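Local coordinates for glucokinase (Leishmania braziliensis MHOM/BR/75/M2904, PDB 6EDI), which probably phosphorylates D-glucose with ATP as the phosphate donor, acting as a sugar kinase of the actin-like ATPase fold, at residues Phe87-Glu90 / Val91-Leu95; Val140-Val144 / Glu145-Lys149; Gly332-Ala335 / Glu336-Met339. All blocks are in the same frame, centred on the assembly; numbering follows the deposited sequence.

Contact 1 (Phe87-Glu90 / Val91-Leu95); sequences FFDE and VLQHL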
loop_
_atom_site.group_PDB
_atom_site.type_symbol
_atom_site.label_atom_id
_atom_site.label_comp_id
_atom_site.label_asym_id
_atom_site.label_seq_id
_atom_site.Cartn_x
_atom_site.Cartn_y
_atom_site.Cartn_z
ATOM N N PHE A 87 20.096 -22.175 15.796
ATOM C CA PHE A 87 18.815 -22.854 15.991
ATOM C C PHE A 87 18.421 -23.679 14.764
ATOM O O PHE A 87 18.022 -24.836 14.887
ATOM C CB PHE A 87 17.702 -21.857 16.333
ATOM C CG PHE A 87 17.972 -21.028 17.559
ATOM C CD1 PHE A 87 18.822 -21.485 18.555
ATOM C CD2 PHE A 87 17.379 -19.779 17.702
ATOM C CE1 PHE A 87 19.080 -20.715 19.682
ATOM C CE2 PHE A 87 17.620 -18.998 18.825
ATOM C CZ PHE A 87 18.473 -19.469 19.823
ATOM N N PHE A 88 18.532 -23.079 13.583
ATOM C CA PHE A 88 18.182 -23.791 12.361
ATOM C C PHE A 88 19.069 -25.023 12.194
ATOM O O PHE A 88 18.595 -26.094 11.808
ATOM C CB PHE A 88 18.295 -22.878 11.142
ATOM C CG PHE A 88 17.388 -21.689 11.193
ATOM C CD1 PHE A 88 16.188 -21.740 11.899
ATOM C CD2 PHE A 88 17.741 -20.511 10.544
ATOM C CE1 PHE A 88 15.347 -20.621 11.956
ATOM C CE2 PHE A 88 16.919 -19.394 10.596
ATOM C CZ PHE A 88 15.715 -19.452 11.303
ATOM N N ASP A 89 20.350 -24.879 12.521
ATOM C CA ASP A 89 21.258 -26.018 12.453
ATOM C C ASP A 89 20.913 -27.107 13.485
ATOM O O ASP A 89 20.938 -28.293 13.157
ATOM C CB ASP A 89 22.718 -25.581 12.562
ATOM C CG ASP A 89 23.671 -26.636 12.043
ATOM O OD1 ASP A 89 23.829 -26.730 10.806
ATOM O OD2 ASP A 89 24.246 -27.383 12.866
ATOM N N GLU A 90 20.568 -26.721 14.713
ATOM C CA GLU A 90 20.130 -27.711 15.705
ATOM C C GLU A 90 18.883 -28.478 15.259
ATOM O O GLU A 90 18.738 -29.663 15.556
ATOM C CB GLU A 90 19.869 -27.071 17.073
ATOM C CG GLU A 90 21.072 -26.419 17.716
ATOM C CD GLU A 90 21.104 -26.615 19.222
ATOM O OE1 GLU A 90 20.344 -25.931 19.944
ATOM O OE2 GLU A 90 21.894 -27.464 19.681
ATOM N N VAL A 91 17.974 -27.799 14.562
ATOM C CA VAL A 91 16.762 -28.453 14.067
ATOM C C VAL A 91 17.137 -29.418 12.953
ATOM O O VAL A 91 16.689 -30.574 12.920
ATOM C CB VAL A 91 15.742 -27.431 13.531
ATOM C CG1 VAL A 91 14.583 -28.138 12.822
ATOM C CG2 VAL A 91 15.219 -26.557 14.657
ATOM N N LEU A 92 17.984 -28.929 12.056
ATOM C CA LEU A 92 18.405 -29.687 10.893
ATOM C C LEU A 92 19.246 -30.907 11.298
ATOM O O LEU A 92 18.972 -32.018 10.858
ATOM C CB LEU A 92 19.153 -28.770 9.919
ATOM C CG LEU A 92 18.937 -28.996 8.421
ATOM C CD1 LEU A 92 17.772 -29.940 8.167
ATOM C CD2 LEU A 92 18.720 -27.673 7.699
ATOM N N GLN A 93 20.240 -30.708 12.162
ATOM C CA GLN A 93 21.053 -31.826 12.645
ATOM C C GLN A 93 20.207 -32.833 13.429
ATOM O O GLN A 93 20.488 -34.034 13.412
ATOM C CB GLN A 93 22.246 -31.343 13.488
ATOM C CG GLN A 93 23.189 -30.338 12.787
ATOM C CD GLN A 93 23.607 -30.736 11.370
ATOM O OE1 GLN A 93 23.572 -29.915 10.448
ATOM N NE2 GLN A 93 24.027 -31.987 11.197
ATOM N N HIS A 94 19.159 -32.361 14.099
ATOM C CA HIS A 94 18.282 -33.270 14.838
ATOM C C HIS A 94 17.468 -34.136 13.891
ATOM O O HIS A 94 17.249 -35.315 14.161
ATOM C CB HIS A 94 17.319 -32.518 15.755
ATOM C CG HIS A 94 16.235 -33.383 16.326
ATOM N ND1 HIS A 94 16.377 -34.059 17.518
ATOM C CD2 HIS A 94 14.997 -33.685 15.867
ATOM C CE1 HIS A 94 15.273 -34.739 17.771
ATOM N NE2 HIS A 94 14.418 -34.531 16.786
ATOM N N LEU A 95 16.988 -33.539 12.800
ATOM C CA LEU A 95 16.208 -34.278 11.816
ATOM C C LEU A 95 17.042 -35.354 11.119
ATOM O O LEU A 95 16.550 -36.451 10.869
ATOM C CB LEU A 95 15.585 -33.339 10.778
ATOM C CG LEU A 95 14.499 -32.372 11.251
ATOM C CD1 LEU A 95 14.073 -31.459 10.096
ATOM C CD2 LEU A 95 13.307 -33.127 11.798
#
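Asp89 and Gln93 meet on the outer side of helix 84-98, one helical turn apart. The aspartate carboxylate leans along the helix toward the glutamine because its CG lies anti to the backbone N (chi1 -161°). Its OD2 comes to 3.1 Å from Gln93 CG, so the touch involves the aliphatic shank. Gln93 bends at chi2, and its flat end is turned only 25° from the carboxylate plane; the two groups therefore lie in similar orientations beside the helix. Beneath this pair the main chain is tightly coupled, with Gln93 N donating to Asp89 O over 2.7 Å at an N-H...O angle of 172°. The same i to i+4 pattern recurs on both sides of it, from Leu92 N to Phe88 O at 2.9 Å and from His94 N to Glu90 O at 3.1 Å.

The helix is amphipathic: Asp89 and Glu90 are exposed, while the buried side is mostly apolar, with Phe87, Phe88, Val91, Leu92 and Leu95, and the polar His94 among them. Val91 CG2, placed beside its own backbone N, comes within 3.3 Å of Phe87 O. His94 touches Glu90 O through CB, while its imidazole swings off the helix so that NE2 accepts a hydrogen bond from Ala27 N, near the start of helix 26-32.

These orientations lay the helix over the sheet. Phe87 stacks on Phe74 of strand 67-75, Val91 reaches Phe56 of strand 51-58, and Leu95 packs against Leu26 and Leu30 of helix 26-32. Leu92 turns instead to the loop between strands 137-138 and 152-156.

Contact 2 (Val140-Val144 / Glu145-Lys149); sequences VDYPV and ELFPK
Pro143 O is gripped by two backbone donors of the following residues, Leu146 N at 2.9 Å and Phe147 N at 2.7 Å. The two approaches differ: Phe147 N lies in the carbonyl plane, whereas Leu146 N stands 53° out of it. Val144 and Glu145 both carry helical backbone angles, so Pro143-Leu146 form a type I beta turn, extended by one alpha-helix-like bond from Phe147 N.

Two CA-H...O contacts add to the turn. Val144 CA directs its hydrogen at Phe147 O, 3.5 Å away, and Pro148 CA lies 3.4 Å from Val144 O in a more bent contact. The carbonyl of Val144 also lies 3.3 Å from Pro148 N, but this proline nitrogen has no hydrogen to give, and the helical pattern cannot continue there.

Aromatic contacts come next. The Tyr142 and Phe147 rings meet obliquely, with centroids 5.3 Å apart and planes at 49°, and Tyr142 CD2 sits over the centre of one Phe147 face. At the edge of that same ring, Phe147 CD1 approaches Pro143 O to 3.5 Å. Phe88 of helix 84-98 joins the cluster, presenting an edge-to-face arrangement with Tyr142 and an inclined one with Phe147.

Among purely apolar contacts, Tyr142 CB touches Phe147 CD1 at 3.6 Å, while Val115 of strand 110-117 meets both aromatic residues.

The chemistry implies a turn held largely by one carbonyl that accepts two bonds: the bond from Phe147 N, beside that from Leu146 N, helps hold the backbone that carries the phenyl ring, and so to bring this ring against Tyr142 in the buried aromatic cluster.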
loop_
_atom_site.group_PDB
_atom_site.type_symbol
_atom_site.label_atom_id
_atom_site.label_comp_id
_atom_site.label_asym_id
_atom_site.label_seq_id
_atom_site.Cartn_x
_atom_site.Cartn_y
_atom_site.Cartn_z
ATOM N N VAL A 140 19.844 -14.935 3.198
ATOM C CA VAL A 140 20.799 -15.723 2.419
ATOM C C VAL A 140 21.701 -16.623 3.290
ATOM O O VAL A 140 22.187 -17.656 2.823
ATOM C CB VAL A 140 21.662 -14.804 1.524
ATOM C CG1 VAL A 140 22.613 -13.978 2.367
ATOM C CG2 VAL A 140 22.425 -15.621 0.488
ATOM N N ASP A 141 21.912 -16.249 4.552
ATOM C CA ASP A 141 22.748 -17.059 5.445
ATOM C C ASP A 141 22.031 -18.297 5.983
ATOM O O ASP A 141 22.647 -19.147 6.632
ATOM C CB ASP A 141 23.262 -16.226 6.625
ATOM C CG ASP A 141 24.283 -15.182 6.209
ATOM O OD1 ASP A 141 24.708 -15.190 5.033
ATOM O OD2 ASP A 141 24.661 -14.356 7.068
ATOM N N TYR A 142 20.729 -18.390 5.721
ATOM C CA TYR A 142 19.893 -19.421 6.333
ATOM C C TYR A 142 19.964 -20.736 5.571
ATOM O O TYR A 142 20.146 -20.734 4.353
ATOM C CB TYR A 142 18.435 -18.955 6.414
ATOM C CG TYR A 142 18.201 -17.810 7.375
ATOM C CD1 TYR A 142 19.215 -17.348 8.210
ATOM C CD2 TYR A 142 16.960 -17.199 7.449
ATOM C CE1 TYR A 142 19.005 -16.306 9.081
ATOM C CE2 TYR A 142 16.728 -16.161 8.319
ATOM C CZ TYR A 142 17.756 -15.717 9.134
ATOM O OH TYR A 142 17.537 -14.679 10.001
ATOM N N PRO A 143 19.823 -21.863 6.296
ATOM C CA PRO A 143 19.818 -23.233 5.763
ATOM C C PRO A 143 18.831 -23.422 4.629
ATOM O O PRO A 143 17.627 -23.330 4.851
ATOM C CB PRO A 143 19.322 -24.048 6.953
ATOM C CG PRO A 143 19.827 -23.323 8.129
ATOM C CD PRO A 143 19.746 -21.861 7.772
ATOM N N VAL A 144 19.334 -23.728 3.441
ATOM C CA VAL A 144 18.493 -23.875 2.269
ATOM C C VAL A 144 17.462 -24.999 2.418
ATOM O O VAL A 144 16.383 -24.954 1.823
ATOM C CB VAL A 144 19.365 -24.049 1.013
ATOM C CG1 VAL A 144 19.100 -25.387 0.331
ATOM C CG2 VAL A 144 19.150 -22.899 0.100
ATOM N N GLU A 145 17.788 -25.995 3.231
ATOM C CA GLU A 145 16.860 -27.089 3.453
ATOM C C GLU A 145 15.637 -26.625 4.241
ATOM O O GLU A 145 14.560 -27.215 4.129
ATOM C CB GLU A 145 17.566 -28.235 4.182
ATOM C CG GLU A 145 18.837 -28.716 3.489
ATOM C CD GLU A 145 19.697 -29.586 4.387
ATOM O OE1 GLU A 145 20.480 -29.028 5.184
ATOM O OE2 GLU A 145 19.589 -30.829 4.303
ATOM N N LEU A 146 15.803 -25.580 5.051
ATOM C CA LEU A 146 14.663 -25.017 5.777
ATOM C C LEU A 146 14.111 -23.800 5.057
ATOM O O LEU A 146 12.937 -23.458 5.211
ATOM C CB LEU A 146 15.034 -24.651 7.220
ATOM C CG LEU A 146 15.478 -25.837 8.068
ATOM C CD1 LEU A 146 15.731 -25.438 9.511
ATOM C CD2 LEU A 146 14.443 -26.955 7.995
ATOM N N PHE A 147 14.953 -23.156 4.258
ATOM C CA PHE A 147 14.536 -21.955 3.545
ATOM C C PHE A 147 14.903 -22.040 2.074
ATOM O O PHE A 147 15.945 -21.511 1.659
ATOM C CB PHE A 147 15.131 -20.701 4.195
ATOM C CG PHE A 147 14.759 -20.553 5.649
ATOM C CD1 PHE A 147 15.539 -21.136 6.645
ATOM C CD2 PHE A 147 13.610 -19.856 6.014
ATOM C CE1 PHE A 147 15.186 -21.018 7.986
ATOM C CE2 PHE A 147 13.247 -19.729 7.342
ATOM C CZ PHE A 147 14.038 -20.311 8.338
ATOM N N PRO A 148 14.033 -22.696 1.280
ATOM C CA PRO A 148 14.354 -22.980 -0.122
ATOM C C PRO A 148 14.579 -21.715 -0.922
ATOM O O PRO A 148 13.899 -20.701 -0.698
ATOM C CB PRO A 148 13.110 -23.727 -0.631
ATOM C CG PRO A 148 12.531 -24.373 0.576
ATOM C CD PRO A 148 12.773 -23.349 1.692
ATOM N N LYS A 149 15.550 -21.786 -1.826
ATOM C CA LYS A 149 15.880 -20.689 -2.719
ATOM C C LYS A 149 14.624 -20.229 -3.433
ATOM O O LYS A 149 13.864 -21.054 -3.925
ATOM C CB LYS A 149 16.929 -21.151 -3.742
ATOM C CG LYS A 149 17.130 -20.185 -4.907
ATOM C CD LYS A 149 18.075 -20.756 -5.965
ATOM C CE LYS A 149 18.087 -19.897 -7.234
ATOM N NZ LYS A 149 19.032 -20.424 -8.274
#

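Contact 3 (Gly332-Ala335 / Glu336-Met339); sequences GLTA and ETTM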
loop_
_atom_site.group_PDB
_atom_site.type_symbol
_atom_site.label_atom_id
_atom_site.label_comp_id
_atom_site.label_asym_id
_atom_site.label_seq_id
_atom_site.Cartn_x
_atom_site.Cartn_y
_atom_site.Cartn_z
ATOM N N GLY A 332 -10.555 6.208 13.656
ATOM C CA GLY A 332 -10.163 7.389 12.888
ATOM C C GLY A 332 -8.981 7.120 11.963
ATOM O O GLY A 332 -8.968 7.568 10.810
ATOM N N LEU A 333 -7.993 6.377 12.469
ATOM C CA LEU A 333 -6.872 5.927 11.646
ATOM C C LEU A 333 -7.396 5.054 10.525
ATOM O O LEU A 333 -7.001 5.226 9.371
ATOM C CB LEU A 333 -5.843 5.139 12.469
ATOM C CG LEU A 333 -4.836 4.301 11.671
ATOM C CD1 LEU A 333 -3.870 5.144 10.852
ATOM C CD2 LEU A 333 -4.065 3.371 12.591
ATOM N N THR A 334 -8.291 4.121 10.855
ATOM C CA THR A 334 -8.859 3.258 9.812
ATOM C C THR A 334 -9.697 4.019 8.792
ATOM O O THR A 334 -9.892 3.548 7.680
ATOM C CB THR A 334 -9.706 2.106 10.367
ATOM O OG1 THR A 334 -10.894 2.625 10.986
ATOM C CG2 THR A 334 -8.911 1.278 11.368
ATOM N N ALA A 335 -10.224 5.183 9.148
ATOM C CA ALA A 335 -10.946 5.945 8.130
ATOM C C ALA A 335 -9.964 6.356 7.041
ATOM O O ALA A 335 -10.271 6.295 5.834
ATOM C CB ALA A 335 -11.620 7.171 8.747
ATOM N N GLU A 336 -8.775 6.782 7.464
ATOM C CA GLU A 336 -7.707 7.104 6.514
ATOM C C GLU A 336 -7.222 5.891 5.704
ATOM O O GLU A 336 -7.029 5.986 4.494
ATOM C CB GLU A 336 -6.517 7.778 7.218
ATOM C CG GLU A 336 -6.826 9.118 7.903
ATOM C CD GLU A 336 -7.686 10.071 7.076
ATOM O OE1 GLU A 336 -7.599 10.097 5.824
ATOM O OE2 GLU A 336 -8.458 10.828 7.695
ATOM N N THR A 337 -7.020 4.750 6.356
ATOM C CA THR A 337 -6.500 3.586 5.631
ATOM C C THR A 337 -7.553 3.017 4.687
ATOM O O THR A 337 -7.232 2.559 3.583
ATOM C CB THR A 337 -5.949 2.494 6.587
ATOM O OG1 THR A 337 -7.006 1.973 7.408
ATOM C CG2 THR A 337 -4.857 3.086 7.481
ATOM N N THR A 338 -8.817 3.089 5.113
ATOM C CA THR A 338 -9.937 2.594 4.329
ATOM C C THR A 338 -10.079 3.444 3.078
ATOM O O THR A 338 -10.287 2.923 1.971
ATOM C CB THR A 338 -11.241 2.618 5.138
ATOM O OG1 THR A 338 -11.105 1.746 6.278
ATOM C CG2 THR A 338 -12.426 2.183 4.300
ATOM N N MET A 339 -9.972 4.758 3.230
ATOM C CA MET A 339 -9.985 5.597 2.036
ATOM C C MET A 339 -8.778 5.336 1.116
ATOM O O MET A 339 -8.945 5.207 -0.084
ATOM C CB MET A 339 -10.078 7.084 2.413
ATOM C CG MET A 339 -10.190 8.004 1.189
ATOM S SD MET A 339 -11.709 7.755 0.264
ATOM C CE MET A 339 -11.053 7.298 -1.333
HETATM O O HOH W 1 -9.546 10.178 10.247
#
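Thr338 returns its hydroxyl to the preceding turn of helix 317-341, the familiar threonine motif in which a side chain bonds the carbonyl four residues back. Its OG1 donates to Thr334 O at 2.6 Å while its own backbone N donates to the same oxygen at 2.8 Å. The two donors reach that oxygen from opposite faces of the carbonyl plane, so Thr334 O is held from both sides. A chi1 of -62° makes this possible, setting OG1 beside the backbone N and over the earlier turn.

One residue earlier, Thr337 N donates to Leu333 O at 3.1 Å, and the side chains of these residues cross at a slant, with Leu333 CD1 4.1 Å from Thr337 CG2. Met339 N continues the series to Ala335 O at 3.0 Å.

The second shell positions these groups. Thr334 OG1 is hydrogen-bonded to Ile331 O, and its side chain, like that of Thr338, packs on Phe390 of strand 389-393; Leu373 of helix 363-373 covers Thr334 and Ala335. On another side, buried Glu336 folds back at chi2 and brings its carboxylate to the dimer interface. OE1 is hydrogen-bonded to His376 NE2, while OE2 is hydrogen-bonded to Ser241 OG of its own chain and to Ser239 OG of the second subunit.

The helix bond from Glu336 N to Gly332 O is weak, at 3.4 Å; a water bridges the same carbonyl to the side chain, donating to Gly332 O at 2.7 Å and to Glu336 OE2 at 2.8 Å.

Overall arrangement
From the N terminus, the three contacts follow one another in series; each is local to one continuous segment, two along helices and one round a turn in a loop, so none encloses a long loop and none nests in or crosses another. Contact 1 lies on helix 84-98, after strand 67-75 of the first six-stranded sheet. Contact 2 follows on the way to strand 152-156 of that sheet and packs directly against contact 1, their centres 12 Å apart, joining helix and loop on the same flank. Contact 3 belongs to helix 317-341, beside the second sheet and the subunit interface. Its centre is about 44 Å from that of contact 1, on the opposite side of the chain's centre.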